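Local coordinates for protein 5-ketofructose reductase (Gluconobacter sp., PDB 7COK) that probably catalyses the NADPH-dependent reduction of 5-ketofructose to fructose, as an unusual member of the shikimate dehydrogenase family, at residues 160-165 with 176-181; 185-190 with 213-218; 206-211 with 231-236; 220-225 with 241-246. One frame throughout, in Å; residues are numbered along the deposited sequence.

Interaction 1 (160-165 with 176-181); sequences KAETIA and GEAQAW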
loop_
_atom_site.group_PDB
_atom_site.type_symbol
_atom_site.label_atom_id
_atom_site.label_comp_id
_atom_site.label_asym_id
_atom_site.label_seq_id
_atom_site.Cartn_x
_atom_site.Cartn_y
_atom_site.Cartn_z
ATOM N N LYS A 160 18.379 -24.082 -25.562
ATOM C CA LYS A 160 17.525 -23.045 -24.944
ATOM C C LYS A 160 16.926 -22.116 -26.004
ATOM O O LYS A 160 15.754 -21.738 -25.908
ATOM C CB LYS A 160 18.313 -22.235 -23.909
ATOM C CG LYS A 160 18.776 -23.037 -22.697
ATOM C CD LYS A 160 17.853 -22.872 -21.501
ATOM C CE LYS A 160 18.286 -23.726 -20.312
ATOM N NZ LYS A 160 19.500 -23.238 -19.597
ATOM N N ALA A 161 17.715 -21.759 -27.018
ATOM C CA ALA A 161 17.158 -21.037 -28.188
ATOM C C ALA A 161 16.121 -21.880 -28.934
ATOM O O ALA A 161 15.067 -21.358 -29.338
ATOM C CB ALA A 161 18.272 -20.588 -29.138
ATOM N N GLU A 162 16.421 -23.176 -29.111
ATOM C CA GLU A 162 15.529 -24.100 -29.812
ATOM C C GLU A 162 14.175 -24.214 -29.128
ATOM O O GLU A 162 13.173 -24.372 -29.817
ATOM C CB GLU A 162 16.185 -25.485 -30.021
ATOM C CG GLU A 162 15.388 -26.490 -30.859
ATOM C CD GLU A 162 14.959 -25.991 -32.232
ATOM O OE1 GLU A 162 15.642 -25.131 -32.814
ATOM O OE2 GLU A 162 13.922 -26.474 -32.739
ATOM N N THR A 163 14.147 -24.082 -27.801
ATOM C CA THR A 163 12.889 -24.085 -27.035
ATOM C C THR A 163 12.002 -22.915 -27.474
ATOM O O THR A 163 10.822 -23.094 -27.760
ATOM C CB THR A 163 13.128 -24.060 -25.517
ATOM O OG1 THR A 163 13.818 -25.258 -25.118
ATOM C CG2 THR A 163 11.792 -23.984 -24.742
ATOM N N ILE A 164 12.602 -21.736 -27.594
ATOM C CA ILE A 164 11.875 -20.576 -28.068
ATOM C C ILE A 164 11.500 -20.706 -29.567
ATOM O O ILE A 164 10.349 -20.445 -29.951
ATOM C CB ILE A 164 12.606 -19.255 -27.715
ATOM C CG1 ILE A 164 12.788 -19.143 -26.186
ATOM C CG2 ILE A 164 11.842 -18.065 -28.290
ATOM C CD1 ILE A 164 13.713 -18.042 -25.695
ATOM N N ALA A 165 12.441 -21.131 -30.414
ATOM C CA ALA A 165 12.119 -21.361 -31.821
ATOM C C ALA A 165 10.921 -22.310 -32.015
ATOM O O ALA A 165 10.027 -21.997 -32.826
ATOM C CB ALA A 165 13.333 -21.852 -32.600
ATOM N N GLY A 176 10.261 -19.642 -36.556
ATOM C CA GLY A 176 11.332 -19.550 -35.562
ATOM C C GLY A 176 12.503 -20.437 -35.904
ATOM O O GLY A 176 12.317 -21.551 -36.393
ATOM N N GLU A 177 13.709 -19.944 -35.633
ATOM C CA GLU A 177 14.965 -20.638 -35.934
ATOM C C GLU A 177 15.926 -20.403 -34.781
ATOM O O GLU A 177 16.002 -19.287 -34.244
ATOM C CB GLU A 177 15.581 -20.053 -37.202
ATOM C CG GLU A 177 16.804 -20.804 -37.727
ATOM C CD GLU A 177 17.554 -20.039 -38.801
ATOM O OE1 GLU A 177 18.728 -20.356 -39.051
ATOM O OE2 GLU A 177 16.977 -19.123 -39.415
ATOM N N ALA A 178 16.657 -21.446 -34.394
ATOM C CA ALA A 178 17.698 -21.342 -33.372
ATOM C C ALA A 178 19.089 -21.466 -33.965
ATOM O O ALA A 178 19.318 -22.247 -34.891
ATOM C CB ALA A 178 17.508 -22.423 -32.318
ATOM N N GLN A 179 20.023 -20.689 -33.427
ATOM C CA GLN A 179 21.424 -20.753 -33.861
ATOM C C GLN A 179 22.336 -20.716 -32.653
ATOM O O GLN A 179 22.168 -19.880 -31.751
ATOM C CB GLN A 179 21.782 -19.600 -34.822
ATOM C CG GLN A 179 21.118 -19.692 -36.189
ATOM C CD GLN A 179 21.724 -20.757 -37.108
ATOM O OE1 GLN A 179 22.880 -21.166 -36.952
ATOM N NE2 GLN A 179 20.942 -21.190 -38.091
ATOM N N ALA A 180 23.311 -21.619 -32.623
ATOM C CA ALA A 180 24.327 -21.607 -31.579
ATOM C C ALA A 180 25.189 -20.379 -31.783
ATOM O O ALA A 180 25.476 -19.988 -32.934
ATOM C CB ALA A 180 25.176 -22.878 -31.642
ATOM N N TRP A 181 25.580 -19.776 -30.666
ATOM C CA TRP A 181 26.384 -18.556 -30.669
ATOM C C TRP A 181 27.838 -18.954 -30.463
ATOM O O TRP A 181 28.199 -19.486 -29.406
ATOM C CB TRP A 181 25.933 -17.654 -29.530
ATOM C CG TRP A 181 26.312 -16.215 -29.669
ATOM C CD1 TRP A 181 27.280 -15.674 -30.474
ATOM C CD2 TRP A 181 25.746 -15.140 -28.939
ATOM N NE1 TRP A 181 27.327 -14.315 -30.306
ATOM C CE2 TRP A 181 26.395 -13.956 -29.366
ATOM C CE3 TRP A 181 24.724 -15.049 -27.985
ATOM C CZ2 TRP A 181 26.053 -12.692 -28.857
ATOM C CZ3 TRP A 181 24.384 -13.790 -27.474
ATOM C CH2 TRP A 181 25.051 -12.632 -27.910
HETATM O O HOH W 1 15.625 -24.046 -35.326
#

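Interaction 2 (185-190 with 213-218); sequences FSLPTG and MGSLTK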
loop_
_atom_site.group_PDB
_atom_site.type_symbol
_atom_site.label_atom_id
_atom_site.label_comp_id
_atom_site.label_asym_id
_atom_site.label_seq_id
_atom_site.Cartn_x
_atom_site.Cartn_y
_atom_site.Cartn_z
ATOM N N PHE A 185 28.671 -13.051 -33.796
ATOM C CA PHE A 185 27.518 -13.462 -34.589
ATOM C C PHE A 185 27.326 -12.543 -35.782
ATOM O O PHE A 185 27.281 -11.317 -35.661
ATOM C CB PHE A 185 26.221 -13.584 -33.776
ATOM C CG PHE A 185 25.066 -14.121 -34.585
ATOM C CD1 PHE A 185 25.030 -15.467 -34.984
ATOM C CD2 PHE A 185 24.041 -13.268 -35.001
ATOM C CE1 PHE A 185 23.973 -15.952 -35.759
ATOM C CE2 PHE A 185 22.987 -13.744 -35.759
ATOM C CZ PHE A 185 22.953 -15.083 -36.151
ATOM N N SER A 186 27.246 -13.174 -36.942
ATOM C CA SER A 186 27.040 -12.461 -38.179
ATOM C C SER A 186 25.560 -12.516 -38.521
ATOM O O SER A 186 25.020 -13.582 -38.764
ATOM C CB SER A 186 27.869 -13.108 -39.283
ATOM O OG SER A 186 29.215 -13.226 -38.862
ATOM N N LEU A 187 24.917 -11.353 -38.552
ATOM C CA LEU A 187 23.511 -11.275 -38.944
ATOM C C LEU A 187 23.243 -11.835 -40.336
ATOM O O LEU A 187 23.900 -11.407 -41.294
ATOM C CB LEU A 187 23.042 -9.837 -38.864
ATOM C CG LEU A 187 22.671 -9.268 -37.495
ATOM C CD1 LEU A 187 23.760 -9.318 -36.416
ATOM C CD2 LEU A 187 22.254 -7.826 -37.737
ATOM N N PRO A 188 22.283 -12.791 -40.458
ATOM C CA PRO A 188 21.968 -13.256 -41.817
ATOM C C PRO A 188 21.477 -12.102 -42.649
ATOM O O PRO A 188 20.861 -11.160 -42.121
ATOM C CB PRO A 188 20.849 -14.288 -41.620
ATOM C CG PRO A 188 20.371 -14.131 -40.231
ATOM C CD PRO A 188 21.455 -13.468 -39.434
ATOM N N THR A 189 21.777 -12.155 -43.939
ATOM C CA THR A 189 21.306 -11.141 -44.859
ATOM C C THR A 189 19.778 -10.962 -44.747
ATOM O O THR A 189 19.055 -11.920 -44.472
ATOM C CB THR A 189 21.802 -11.427 -46.299
ATOM O OG1 THR A 189 21.734 -10.225 -47.058
ATOM C CG2 THR A 189 21.028 -12.550 -46.976
ATOM N N GLY A 190 19.323 -9.726 -44.915
ATOM C CA GLY A 190 17.912 -9.384 -44.779
ATOM C C GLY A 190 17.365 -9.262 -43.368
ATOM O O GLY A 190 16.156 -9.245 -43.193
ATOM N N MET A 213 29.629 -6.394 -35.906
ATOM C CA MET A 213 28.835 -5.189 -36.085
ATOM C C MET A 213 28.793 -4.797 -37.559
ATOM O O MET A 213 27.818 -4.217 -38.011
ATOM C CB MET A 213 29.334 -4.048 -35.191
ATOM C CG MET A 213 29.127 -4.265 -33.680
ATOM S SD MET A 213 27.423 -4.623 -33.154
ATOM C CE MET A 213 26.799 -2.943 -33.060
ATOM N N GLY A 214 29.811 -5.198 -38.327
ATOM C CA GLY A 214 29.816 -4.946 -39.779
ATOM C C GLY A 214 28.776 -5.722 -40.586
ATOM O O GLY A 214 28.617 -5.492 -41.790
ATOM N N SER A 215 28.061 -6.644 -39.937
ATOM C CA SER A 215 27.011 -7.406 -40.602
ATOM C C SER A 215 25.692 -6.644 -40.594
ATOM O O SER A 215 24.744 -7.025 -41.288
ATOM C CB SER A 215 26.875 -8.835 -40.027
ATOM O OG SER A 215 26.327 -8.837 -38.725
ATOM N N LEU A 216 25.658 -5.557 -39.824
ATOM C CA LEU A 216 24.498 -4.660 -39.789
ATOM C C LEU A 216 24.480 -3.775 -41.009
ATOM O O LEU A 216 25.531 -3.295 -41.437
ATOM C CB LEU A 216 24.557 -3.754 -38.563
ATOM C CG LEU A 216 24.192 -4.273 -37.164
ATOM C CD1 LEU A 216 24.630 -3.258 -36.125
ATOM C CD2 LEU A 216 22.698 -4.458 -37.053
ATOM N N THR A 217 23.291 -3.569 -41.572
ATOM C CA THR A 217 23.081 -2.466 -42.514
ATOM C C THR A 217 22.645 -1.240 -41.702
ATOM O O THR A 217 22.192 -1.362 -40.548
ATOM C CB THR A 217 22.043 -2.795 -43.621
ATOM O OG1 THR A 217 20.708 -2.769 -43.091
ATOM C CG2 THR A 217 22.305 -4.152 -44.287
ATOM N N LYS A 218 22.766 -0.065 -42.308
ATOM C CA LYS A 218 22.297 1.179 -41.687
ATOM C C LYS A 218 20.779 1.211 -41.486
ATOM O O LYS A 218 20.273 2.019 -40.683
ATOM C CB LYS A 218 22.707 2.393 -42.522
ATOM C CG LYS A 218 24.177 2.748 -42.464
ATOM C CD LYS A 218 24.471 3.868 -43.448
ATOM C CE LYS A 218 25.567 4.775 -42.939
ATOM N NZ LYS A 218 25.635 6.029 -43.735
HETATM O O HOH W 2 23.847 -9.065 -42.873
#

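Interaction 3 (206-211 with 231-236); sequences NAAPPV and QTRFLK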
loop_
_atom_site.group_PDB
_atom_site.type_symbol
_atom_site.label_atom_id
_atom_site.label_comp_id
_atom_site.label_asym_id
_atom_site.label_seq_id
_atom_site.Cartn_x
_atom_site.Cartn_y
_atom_site.Cartn_z
ATOM N N ASN A 206 31.585 -0.641 -21.005
ATOM C CA ASN A 206 32.631 -1.190 -21.867
ATOM C C ASN A 206 32.404 -2.608 -22.407
ATOM O O ASN A 206 33.218 -3.115 -23.196
ATOM C CB ASN A 206 34.000 -1.073 -21.176
ATOM C CG ASN A 206 34.420 0.368 -20.963
ATOM O OD1 ASN A 206 34.302 1.213 -21.860
ATOM N ND2 ASN A 206 34.916 0.656 -19.772
ATOM N N ALA A 207 31.317 -3.249 -21.974
ATOM C CA ALA A 207 31.012 -4.617 -22.390
ATOM C C ALA A 207 29.920 -4.614 -23.451
ATOM O O ALA A 207 28.970 -3.845 -23.360
ATOM C CB ALA A 207 30.592 -5.455 -21.199
ATOM N N ALA A 208 30.076 -5.459 -24.460
ATOM C CA ALA A 208 29.043 -5.630 -25.491
ATOM C C ALA A 208 28.933 -7.102 -25.885
ATOM O O ALA A 208 29.940 -7.842 -25.851
ATOM C CB ALA A 208 29.348 -4.760 -26.708
ATOM N N PRO A 209 27.714 -7.561 -26.244
ATOM C CA PRO A 209 27.621 -8.941 -26.733
ATOM C C PRO A 209 28.436 -9.132 -28.017
ATOM O O PRO A 209 28.540 -8.173 -28.814
ATOM C CB PRO A 209 26.135 -9.102 -27.070
ATOM C CG PRO A 209 25.597 -7.712 -27.226
ATOM C CD PRO A 209 26.414 -6.855 -26.307
ATOM N N PRO A 210 29.015 -10.344 -28.223
ATOM C CA PRO A 210 29.880 -10.591 -29.389
ATOM C C PRO A 210 29.091 -10.702 -30.688
ATOM O O PRO A 210 28.573 -11.762 -31.041
ATOM C CB PRO A 210 30.626 -11.883 -29.030
ATOM C CG PRO A 210 29.757 -12.562 -28.030
ATOM C CD PRO A 210 29.017 -11.487 -27.285
ATOM N N VAL A 211 29.013 -9.568 -31.381
ATOM C CA VAL A 211 28.307 -9.451 -32.655
ATOM C C VAL A 211 29.277 -8.841 -33.638
ATOM O O VAL A 211 29.996 -7.887 -33.298
ATOM C CB VAL A 211 27.101 -8.492 -32.528
ATOM C CG1 VAL A 211 26.376 -8.311 -33.856
ATOM C CG2 VAL A 211 26.133 -8.993 -31.472
ATOM N N GLN A 231 22.266 3.888 -22.782
ATOM C CA GLN A 231 23.116 3.894 -23.960
ATOM C C GLN A 231 24.297 2.964 -23.732
ATOM O O GLN A 231 25.377 3.387 -23.296
ATOM C CB GLN A 231 23.572 5.327 -24.288
ATOM C CG GLN A 231 22.443 6.307 -24.577
ATOM C CD GLN A 231 21.523 5.869 -25.720
ATOM O OE1 GLN A 231 20.297 5.901 -25.587
ATOM N NE2 GLN A 231 22.110 5.457 -26.843
ATOM N N THR A 232 24.061 1.683 -24.034
ATOM C CA THR A 232 25.058 0.625 -23.906
ATOM C C THR A 232 26.116 0.771 -25.005
ATOM O O THR A 232 25.886 1.468 -26.011
ATOM C CB THR A 232 24.396 -0.767 -24.032
ATOM O OG1 THR A 232 23.687 -0.869 -25.281
ATOM C CG2 THR A 232 23.428 -0.998 -22.872
ATOM N N ARG A 233 27.272 0.136 -24.806
ATOM C CA ARG A 233 28.294 0.057 -25.861
ATOM C C ARG A 233 27.705 -0.449 -27.185
ATOM O O ARG A 233 27.963 0.124 -28.233
ATOM C CB ARG A 233 29.477 -0.805 -25.408
ATOM C CG ARG A 233 30.553 -1.020 -26.450
ATOM C CD ARG A 233 31.685 -1.876 -25.908
ATOM N NE ARG A 233 32.545 -2.369 -26.986
ATOM C CZ ARG A 233 33.244 -3.505 -26.954
ATOM N NH1 ARG A 233 33.207 -4.303 -25.890
ATOM N NH2 ARG A 233 33.992 -3.848 -27.996
ATOM N N PHE A 234 26.938 -1.535 -27.113
ATOM C CA PHE A 234 26.221 -2.112 -28.237
ATOM C C PHE A 234 25.402 -1.068 -28.991
ATOM O O PHE A 234 25.571 -0.920 -30.197
ATOM C CB PHE A 234 25.365 -3.262 -27.699
ATOM C CG PHE A 234 24.519 -3.942 -28.720
ATOM C CD1 PHE A 234 25.098 -4.652 -29.778
ATOM C CD2 PHE A 234 23.135 -3.928 -28.594
ATOM C CE1 PHE A 234 24.298 -5.307 -30.701
ATOM C CE2 PHE A 234 22.322 -4.579 -29.523
ATOM C CZ PHE A 234 22.917 -5.286 -30.577
ATOM N N LEU A 235 24.542 -0.323 -28.280
ATOM C CA LEU A 235 23.779 0.743 -28.945
ATOM C C LEU A 235 24.614 1.900 -29.467
ATOM O O LEU A 235 24.303 2.433 -30.541
ATOM C CB LEU A 235 22.658 1.250 -28.047
ATOM C CG LEU A 235 21.546 0.219 -27.765
ATOM C CD1 LEU A 235 20.445 0.959 -27.028
ATOM C CD2 LEU A 235 20.975 -0.520 -28.975
ATOM N N LYS A 236 25.667 2.260 -28.733
ATOM C CA LYS A 236 26.548 3.356 -29.175
ATOM C C LYS A 236 27.282 2.985 -30.448
ATOM O O LYS A 236 27.362 3.804 -31.377
ATOM C CB LYS A 236 27.525 3.767 -28.080
ATOM C CG LYS A 236 26.856 4.534 -26.955
ATOM C CD LYS A 236 27.813 4.761 -25.805
ATOM C CE LYS A 236 27.278 5.862 -24.910
ATOM N NZ LYS A 236 28.257 6.213 -23.851
HETATM O O HOH W 3 26.753 -3.135 -24.593
#

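Interaction 4 (220-225 with 241-246); sequences TVVADV and LGCTTL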
loop_
_atom_site.group_PDB
_atom_site.type_symbol
_atom_site.label_atom_id
_atom_site.label_comp_id
_atom_site.label_asym_id
_atom_site.label_seq_id
_atom_site.Cartn_x
_atom_site.Cartn_y
_atom_site.Cartn_z
ATOM N N THR A 220 19.079 -1.476 -40.415
ATOM C CA THR A 220 18.738 -2.407 -39.333
ATOM C C THR A 220 18.397 -1.616 -38.086
ATOM O O THR A 220 19.146 -0.728 -37.674
ATOM C CB THR A 220 19.890 -3.365 -39.016
ATOM O OG1 THR A 220 20.394 -3.927 -40.228
ATOM C CG2 THR A 220 19.401 -4.513 -38.111
ATOM N N VAL A 221 17.253 -1.943 -37.492
ATOM C CA VAL A 221 16.830 -1.368 -36.213
ATOM C C VAL A 221 17.506 -2.189 -35.113
ATOM O O VAL A 221 17.410 -3.410 -35.111
ATOM C CB VAL A 221 15.295 -1.377 -36.089
ATOM C CG1 VAL A 221 14.850 -0.843 -34.730
ATOM C CG2 VAL A 221 14.694 -0.539 -37.202
ATOM N N VAL A 222 18.199 -1.514 -34.201
ATOM C CA VAL A 222 18.985 -2.196 -33.171
ATOM C C VAL A 222 18.432 -1.794 -31.801
ATOM O O VAL A 222 18.335 -0.616 -31.476
ATOM C CB VAL A 222 20.489 -1.864 -33.292
ATOM C CG1 VAL A 222 21.280 -2.672 -32.295
ATOM C CG2 VAL A 222 21.024 -2.140 -34.687
ATOM N N ALA A 223 18.078 -2.795 -30.997
ATOM C CA ALA A 223 17.443 -2.573 -29.687
ATOM C C ALA A 223 18.206 -3.328 -28.602
ATOM O O ALA A 223 18.819 -4.372 -28.867
ATOM C CB ALA A 223 16.000 -3.024 -29.740
ATOM N N ASP A 224 18.121 -2.824 -27.392
ATOM C CA ASP A 224 18.769 -3.437 -26.249
ATOM C C ASP A 224 17.837 -3.378 -25.052
ATOM O O ASP A 224 17.335 -2.324 -24.696
ATOM C CB ASP A 224 20.066 -2.693 -25.938
ATOM C CG ASP A 224 21.014 -3.482 -25.062
ATOM O OD1 ASP A 224 20.617 -4.431 -24.343
ATOM O OD2 ASP A 224 22.202 -3.168 -25.100
ATOM N N VAL A 225 17.597 -4.529 -24.423
ATOM C CA VAL A 225 16.748 -4.591 -23.211
ATOM C C VAL A 225 17.393 -4.003 -21.949
ATOM O O VAL A 225 16.690 -3.654 -20.990
ATOM C CB VAL A 225 16.240 -6.028 -22.900
ATOM C CG1 VAL A 225 15.570 -6.641 -24.127
ATOM C CG2 VAL A 225 17.363 -6.927 -22.375
ATOM N N LEU A 241 27.366 3.502 -36.545
ATOM C CA LEU A 241 27.259 2.928 -37.882
ATOM C C LEU A 241 26.122 3.523 -38.699
ATOM O O LEU A 241 26.015 3.269 -39.885
ATOM C CB LEU A 241 27.140 1.396 -37.813
ATOM C CG LEU A 241 28.377 0.624 -37.333
ATOM C CD1 LEU A 241 28.110 -0.874 -37.279
ATOM C CD2 LEU A 241 29.625 0.915 -38.166
ATOM N N GLY A 242 25.280 4.328 -38.062
ATOM C CA GLY A 242 24.149 4.951 -38.729
ATOM C C GLY A 242 22.800 4.311 -38.465
ATOM O O GLY A 242 21.807 4.727 -39.067
ATOM N N CYS A 243 22.755 3.342 -37.544
ATOM C CA CYS A 243 21.527 2.619 -37.202
ATOM C C CYS A 243 20.585 3.373 -36.272
ATOM O O CYS A 243 21.021 4.113 -35.376
ATOM C CB CYS A 243 21.884 1.274 -36.555
ATOM S SG CYS A 243 22.764 0.162 -37.671
ATOM N N THR A 244 19.288 3.156 -36.483
ATOM C CA THR A 244 18.263 3.606 -35.550
ATOM C C THR A 244 18.325 2.673 -34.350
ATOM O O THR A 244 18.311 1.452 -34.528
ATOM C CB THR A 244 16.876 3.545 -36.203
ATOM O OG1 THR A 244 16.826 4.488 -37.272
ATOM C CG2 THR A 244 15.768 3.894 -35.199
ATOM N N THR A 245 18.421 3.251 -33.153
ATOM C CA THR A 245 18.528 2.469 -31.898
ATOM C C THR A 245 17.375 2.678 -30.914
ATOM O O THR A 245 16.783 3.760 -30.832
ATOM C CB THR A 245 19.840 2.757 -31.149
ATOM O OG1 THR A 245 19.901 4.150 -30.797
ATOM C CG2 THR A 245 21.075 2.399 -32.008
ATOM N N LEU A 246 17.084 1.621 -30.153
ATOM C CA LEU A 246 16.071 1.657 -29.112
ATOM C C LEU A 246 16.621 1.157 -27.804
ATOM O O LEU A 246 17.058 0.018 -27.698
ATOM C CB LEU A 246 14.846 0.828 -29.522
ATOM C CG LEU A 246 14.241 1.254 -30.864
ATOM C CD1 LEU A 246 13.321 0.181 -31.414
ATOM C CD2 LEU A 246 13.519 2.572 -30.716
HETATM O O HOH W 4 18.342 1.804 -38.769
#

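Interaction 1 (160-165 with 176-181)
Ala161 and Ala165, one helical turn apart on helix 158-171, pack against Ala178 of strand 175-180. The apolar part of the contact is built from methyl groups: Ala178 CB, directed at the helix, lies 3.8 Å from Ala161 CB and 4.2 Å from Ala165 CB. Ala165 CB in turn rests on the strand backbone, 3.6 Å from Glu177 N, beside Gly176. There the two backbones come closest, with the CA atoms of Ala165 and Gly176 4.2 Å apart, at a residue that has no side chain.

No direct hydrogen bond crosses the contact, and its polar part runs through a water. Glu162 CG stands anti to the backbone N (chi1 -175°); the chain bends at chi2, and its OE1 lies 3.3 Å from Ala178 CB. The water donates to Glu162 OE1 (2.7 Å) and accepts from Ala178 N (2.9 Å), a strand N-H on the edge turned from strand 150-155. On the other face of the strand, Gln179 NE2 donates to Glu177 OE1.

The axes of 160-165 and 176-180 run antiparallel, at 174°, and approach to 6.7 Å. Small residues thus let the helix lie close on the outermost strand of the parallel sheet, as the second half of a beta-alpha-beta crossover (150-155, 158-171, 175-180) in a Rossmann-type domain.

Interaction 2 (185-190 with 213-218)
Leu187 meets both Ser215 and Leu216, its backbone engaging the first and one methyl the second. The side chain of Ser215 points at segment 185-190, its OG set between the backbone N and the carbonyl carbon (chi1 71°), and there it accepts the N-H of Leu187 at 2.9 Å with an N-H...O angle of 153°. The same hydroxyl is hydrogen-bonded to Glu212 O, so two backbone groups grip it. Leu187 wraps round this oxygen: CB lies 3.4 Å and CD1 3.5 Å from Ser215 OG. An alanine in place of Ser215 would probably leave the N-H of Leu187 and the carbonyl of Glu212 without their shared partner.

The other branch of Leu187 turns to Leu216, whose side chain crosses it obliquely. Their CD2 methyls stand 3.5 Å apart, tighter than usual for two carbons, and both leucines also touch Leu194 of strand 193-196. A water donates to Leu187 O and to Ser215 O, at 2.8 and 2.7 Å, bridging the two backbones.

The contact is a surface one, joining the loop that enters strand 193-196 to the short 3-10 turn 213-215 and the loop leading to strand 221-224, at one end of the parallel sheet of the Rossmann-type domain.

Interaction 3 (206-211 with 231-236)
Segment 206-211, an irregular extended loop, passes the first turn of helix 233-240, the crossover helix of a beta-alpha-beta unit in the Rossmann-type domain; the closest CA pair, Ala208 and Phe234, is 5.3 Å apart. Thr232 is the N-cap: its OG1 accepts from Leu235 N and is also hydrogen-bonded to Asp224 of strand 221-224. A water donates to Ala207 O at 2.6 Å and accepts from Phe234 N at 3.0 Å, linking the loop to an N-H of the first helical turn.

The Arg233 chain is extended from CG to NE, with Ala208 CB 3.8 Å from its CD and over one face of the guanidinium. The group also makes a long, weak ion pair with Asp237 of its own helix. NH1 donates to Asn206 O at 2.9 Å, but the N-H...O angle is just 130° and the oxygen lies tilted from the guanidinium plane, so the bond is bent.

Phe234 CG is anti to the backbone N (chi1 178°), and the ring lies between the loop and Val222 of strand 221-224. Val211 CG2 approaches Phe234 CE1 to 4.2 Å. Pro209 crosses the aromatic side chain at about a right angle, its CG 4.0 Å above the ring plane and offset toward the rim at Phe234 CD1.

Interaction 4 (220-225 with 241-246)
Val222 N donates to Thr244 O at 3.0 Å, an almost straight bond (171°), and opens a run of three backbone hydrogen bonds between neighbouring parallel strands of the Rossmann-type sheet. Leu246 N returns the link to Val222 O at 2.9 Å, and Asp224 N then donates to Leu246 O at 3.0 Å. The alternation pairs Val222 with Thr245 and Ala223 with Leu246. Val222 O also receives a CA-H...O contact from Thr245 CA, at 3.1 Å.

Ahead of the paired residues, where the backbones are still farther apart, a water donates to Thr220 O and accepts from Thr244 N. Asp224 turns its carboxylate away from the partner strand, its OD1 hydrogen-bonded to Asn196 ND2 and Ile226 N.

Side chains pack on both faces of the sheet. Leu246 and Ala223 share one face, where their CB atoms are 4.0 Å apart; Leu246, Ala223 and the neighbouring Val221 all touch helix 110-117. Val222 and Thr245 occupy the other face, and there Val222 meets Ala238 of the crossover helix 233-240. Beside them Cys243 CB lies 4.0 Å from Val222 CG2. Leu246 CG is anti to its carbonyl carbon (chi1 -56°), and the chain leads on to CD1, which ends 3.8 Å from Val221 CG1.

In the fold
Interactions 1 and 4 sit at the two outermost strands of one parallel sheet, their centres about 22 Å apart. They differ in chemistry: interaction 4 is buried and held by strand-to-strand hydrogen bonds, whereas interaction 1 is a partly buried helix-on-strand packing of small residues with a single water bridge. Interaction 2 is a surface contact between loops, and interaction 3, partly buried, fixes a loop to the helix that connects the strands of interaction 4. Thr232 to Asp224 and Phe234 on Val222 join interactions 3 and 4. Leu216 also reaches Val222 from interaction 2, while Pro210 O accepts hydrogen bonds from Trp181 NE1 and Phe185 N, tying interaction 3 to interactions 1 and 2.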